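PDB 3FKJ: putative phosphosugar isomerases from Salmonella typhimurium LT2, which is probably a phosphosugar isomerase of the SIS-domain family, thought to bind carbohydrate derivatives. Local coordinates for residues A201-F204 / A205-K209; D295-L299 / G300-L304. All blocks are in the same frame, centred on the assembly; numbering follows the deposited sequence.

Contact 1 (A201-F204 / A205-K209); sequences AQRF and AAEWK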
# COMPACT_ATOMS: atom_id res chain seq x y z
N ALA A 201 4.58 14.69 -24.32
CA ALA A 201 5.59 14.76 -23.26
C ALA A 201 6.28 16.11 -23.23
O ALA A 201 6.53 16.66 -22.16
CB ALA A 201 6.60 13.65 -23.42
N GLN A 202 6.60 16.62 -24.41
CA GLN A 202 7.18 17.96 -24.58
C GLN A 202 6.29 19.07 -24.05
O GLN A 202 6.73 20.03 -23.45
CB GLN A 202 7.48 18.24 -26.06
CG GLN A 202 8.70 17.54 -26.60
CD GLN A 202 9.85 17.59 -25.62
OE1 GLN A 202 10.21 18.66 -25.14
NE2 GLN A 202 10.40 16.43 -25.27
N ARG A 203 5.01 18.92 -24.34
CA ARG A 203 4.01 19.92 -24.03
C ARG A 203 3.75 19.88 -22.49
O ARG A 203 3.62 20.93 -21.81
CB ARG A 203 2.82 19.58 -24.95
CG ARG A 203 1.56 20.39 -24.81
CD ARG A 203 0.43 19.54 -24.20
NE ARG A 203 0.29 19.78 -22.77
CZ ARG A 203 0.34 18.87 -21.79
NH1 ARG A 203 0.22 19.31 -20.54
NH2 ARG A 203 0.47 17.55 -22.02
N PHE A 204 3.74 18.66 -21.95
CA PHE A 204 3.71 18.40 -20.51
C PHE A 204 4.88 19.07 -19.75
O PHE A 204 4.65 19.83 -18.78
CB PHE A 204 3.72 16.89 -20.29
CG PHE A 204 3.96 16.48 -18.86
CD1 PHE A 204 2.92 16.45 -17.95
CD2 PHE A 204 5.22 16.10 -18.44
CE1 PHE A 204 3.13 16.08 -16.67
CE2 PHE A 204 5.43 15.70 -17.12
CZ PHE A 204 4.39 15.69 -16.25
N ALA A 205 6.10 18.76 -20.18
CA ALA A 205 7.32 19.36 -19.60
C ALA A 205 7.22 20.88 -19.55
O ALA A 205 7.39 21.47 -18.48
CB ALA A 205 8.52 18.94 -20.39
N ALA A 206 6.90 21.52 -20.68
CA ALA A 206 6.80 22.99 -20.74
C ALA A 206 5.70 23.52 -19.79
O ALA A 206 5.89 24.54 -19.13
CB ALA A 206 6.56 23.49 -22.16
N GLU A 207 4.58 22.82 -19.69
CA GLU A 207 3.46 23.31 -18.89
C GLU A 207 3.50 22.95 -17.40
O GLU A 207 2.84 23.62 -16.59
CB GLU A 207 2.13 22.90 -19.51
CG GLU A 207 1.81 23.76 -20.73
CD GLU A 207 0.89 23.09 -21.73
OE1 GLU A 207 -0.05 22.41 -21.28
OE2 GLU A 207 1.10 23.28 -22.96
N TRP A 208 4.30 21.95 -17.04
CA TRP A 208 4.33 21.42 -15.65
C TRP A 208 5.62 21.70 -14.92
O TRP A 208 5.74 21.42 -13.74
CB TRP A 208 4.09 19.91 -15.67
CG TRP A 208 2.66 19.51 -15.97
CD1 TRP A 208 1.94 19.77 -17.11
CD2 TRP A 208 1.80 18.76 -15.12
NE1 TRP A 208 0.69 19.22 -17.03
CE2 TRP A 208 0.57 18.59 -15.82
CE3 TRP A 208 1.94 18.19 -13.85
CZ2 TRP A 208 -0.52 17.90 -15.25
CZ3 TRP A 208 0.85 17.49 -13.30
CH2 TRP A 208 -0.35 17.35 -14.00
N LYS A 209 6.58 22.31 -15.60
CA LYS A 209 7.91 22.56 -15.05
C LYS A 209 7.95 23.37 -13.77
O LYS A 209 8.92 23.25 -13.02
CB LYS A 209 8.80 23.25 -16.10
CG LYS A 209 8.23 24.52 -16.72
CD LYS A 209 9.33 25.25 -17.44
CE LYS A 209 8.82 26.47 -18.18
NZ LYS A 209 9.97 27.35 -18.37
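Glu-207 OE1 is gripped twice by the guanidinium of Arg-203, one turn earlier on the same helix: NE lies 3.0 Å from OE1, and NH1 lies 3.2 Å from that same oxygen. OE1 lies in the guanidinium plane, met side-on by NE and NH1, while both nitrogens approach it from the same face of the carboxylate, well above its plane; the two planes are turned 60° apart. The arginine leaves the helix with CG anti to the backbone N (chi1 176°) and then bends at chi2 and chi3, which carries its end forward along the helix, toward Glu-207. NH1 also comes 3.5 Å from Trp-208 NE1, at the rim of the indole. On the buried side, Phe-204 CE1 sits 3.4 Å from Trp-208 CD2, over one face of the indole. The phenyl and the five-membered ring are 33° apart, an oblique pair, while Trp-208 CB adds a CH-pi contact over the phenyl face. The helix itself is held by i to i+4 bonds, from Ala-205 N to Ala-201 O and from Ala-206 N to Gln-202 O. Lys-290 makes a cation-pi contact with Trp-208. Asp-200 and Glu-207 both face the guanidinium, which probably favours its charged form; its two nitrogens on OE1 and its NH2 bonds to Asp-200 and to Gln-292 of strand 290-295 limit its rotation.

Contact 2 (D295-L299 / G300-L304); sequences DADKL and GIQDL
An Asx turn at the end of strand 290-295 starts this contact, a helical turn that passes through Gly-300 into a second one. Asp-295 OD1 accepts the backbone N of Asp-297, and the chain then curls so that Asp-297 meets Gln-302 and Ala-296 meets Ile-301. The shortest polar bond across the two segments is Gln-302 NE2 to Asp-297 OD1, 2.7 Å long with an N-H...O angle of 155°. It uses the syn lone pair of OD1, and OD1 lies near the amide plane of Gln-302, although amide and carboxylate are 62° apart. Gln-302 CG, anti to the carbonyl carbon, lies 3.3 Å from Asp-297 OD1, and the bend at chi2 turns the amide toward the same oxygen. Ala-296 CB touches Ile-301 CG1 at 3.7 Å, and Ile-301 N makes a weak 3.4 Å bond to Ala-296 O. Gly-300 joins the turns with a positive phi of 94°, a backbone conformation that glycine takes readily. Arg-274 forms a salt bridge with Asp-295 OD1 and a long, weak ion pair with Asp-297 OD2, so the two acids share a positive neighbour. Leu-299 rests on Ala-193 and Val-320, while Ala-296 and Ile-301 pack on His-317 and Leu-316; leaving the outermost strand 290-295, the turns thus pack against helices 186-196 and 313-331.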
# COMPACT_ATOMS: atom_id res chain seq x y z
N ASP A 295 -3.27 7.17 -20.81
CA ASP A 295 -4.24 6.09 -20.91
C ASP A 295 -3.62 4.86 -21.57
O ASP A 295 -3.24 4.92 -22.75
CB ASP A 295 -5.47 6.55 -21.71
CG ASP A 295 -6.58 5.49 -21.76
OD1 ASP A 295 -6.44 4.41 -21.11
OD2 ASP A 295 -7.62 5.75 -22.42
N ALA A 296 -3.56 3.74 -20.83
CA ALA A 296 -3.00 2.50 -21.41
C ALA A 296 -3.73 2.08 -22.71
O ALA A 296 -3.08 1.69 -23.68
CB ALA A 296 -3.02 1.37 -20.41
N ASP A 297 -5.06 2.19 -22.70
CA ASP A 297 -5.88 1.78 -23.85
C ASP A 297 -5.61 2.56 -25.13
O ASP A 297 -5.83 2.03 -26.21
CB ASP A 297 -7.38 1.86 -23.52
CG ASP A 297 -8.03 0.49 -23.34
OD1 ASP A 297 -7.47 -0.51 -23.84
OD2 ASP A 297 -9.12 0.40 -22.71
N LYS A 298 -5.16 3.81 -25.01
CA LYS A 298 -4.80 4.62 -26.18
C LYS A 298 -3.41 4.28 -26.67
O LYS A 298 -3.08 4.53 -27.81
CB LYS A 298 -4.86 6.12 -25.86
CG LYS A 298 -6.14 6.82 -26.26
CD LYS A 298 -7.38 6.02 -25.87
CE LYS A 298 -8.65 6.84 -26.06
NZ LYS A 298 -9.85 6.13 -25.51
N LEU A 299 -2.58 3.70 -25.81
CA LEU A 299 -1.20 3.43 -26.16
C LEU A 299 -0.97 1.96 -26.52
O LEU A 299 0.16 1.48 -26.49
CB LEU A 299 -0.26 3.87 -25.02
CG LEU A 299 -0.39 5.33 -24.58
CD1 LEU A 299 0.37 5.56 -23.27
CD2 LEU A 299 0.08 6.27 -25.69
N GLY A 300 -2.05 1.24 -26.84
CA GLY A 300 -1.93 -0.07 -27.49
C GLY A 300 -1.92 -1.28 -26.57
O GLY A 300 -1.36 -2.33 -26.91
N ILE A 301 -2.56 -1.16 -25.41
CA ILE A 301 -2.81 -2.33 -24.58
C ILE A 301 -3.74 -3.32 -25.28
O ILE A 301 -3.57 -4.52 -25.10
CB ILE A 301 -3.32 -1.95 -23.16
CG1 ILE A 301 -2.13 -1.76 -22.23
CG2 ILE A 301 -4.23 -3.02 -22.57
CD1 ILE A 301 -1.53 -3.05 -21.67
N GLN A 302 -4.67 -2.82 -26.11
CA GLN A 302 -5.60 -3.72 -26.82
C GLN A 302 -4.87 -4.55 -27.86
O GLN A 302 -5.32 -5.64 -28.18
CB GLN A 302 -6.79 -2.98 -27.47
CG GLN A 302 -7.89 -2.47 -26.50
CD GLN A 302 -8.31 -3.48 -25.39
OE1 GLN A 302 -8.88 -4.54 -25.66
NE2 GLN A 302 -8.06 -3.11 -24.12
N ASP A 303 -3.74 -4.03 -28.34
CA ASP A 303 -2.86 -4.78 -29.23
C ASP A 303 -2.10 -5.91 -28.54
O ASP A 303 -1.63 -6.81 -29.21
CB ASP A 303 -1.83 -3.85 -29.88
CG ASP A 303 -2.47 -2.70 -30.64
OD1 ASP A 303 -3.59 -2.88 -31.16
OD2 ASP A 303 -1.83 -1.62 -30.70
N LEU A 304 -1.93 -5.86 -27.23
CA LEU A 304 -1.30 -6.99 -26.52
C LEU A 304 -2.24 -8.19 -26.47
O LEU A 304 -1.84 -9.33 -26.74
CB LEU A 304 -0.90 -6.60 -25.09
CG LEU A 304 0.30 -5.68 -24.95
CD1 LEU A 304 0.54 -5.34 -23.50
CD2 LEU A 304 1.54 -6.31 -25.59

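Contact 1 comes first along the chain, in helix 198-208, and contact 2 follows strand 290-295; their centres lie 23 Å apart and their nearest atoms about 10 Å, without touching. Both belong to the half of the chain built on the parallel sheet 241-246, 213-218, 263-268, 290-295. Strand 290-295 connects them: Gln-292 within it meets the helix of contact 1, and its end runs into contact 2. Helix 313-331 is a second shared element, with Val-323 and Ala-327 against residues 201-205 and Leu-316 and Val-320 against residues 299-301. The two contacts therefore sit at different places along the strand 290-295 side of one alpha/beta sheet, both packed against helix 313-331.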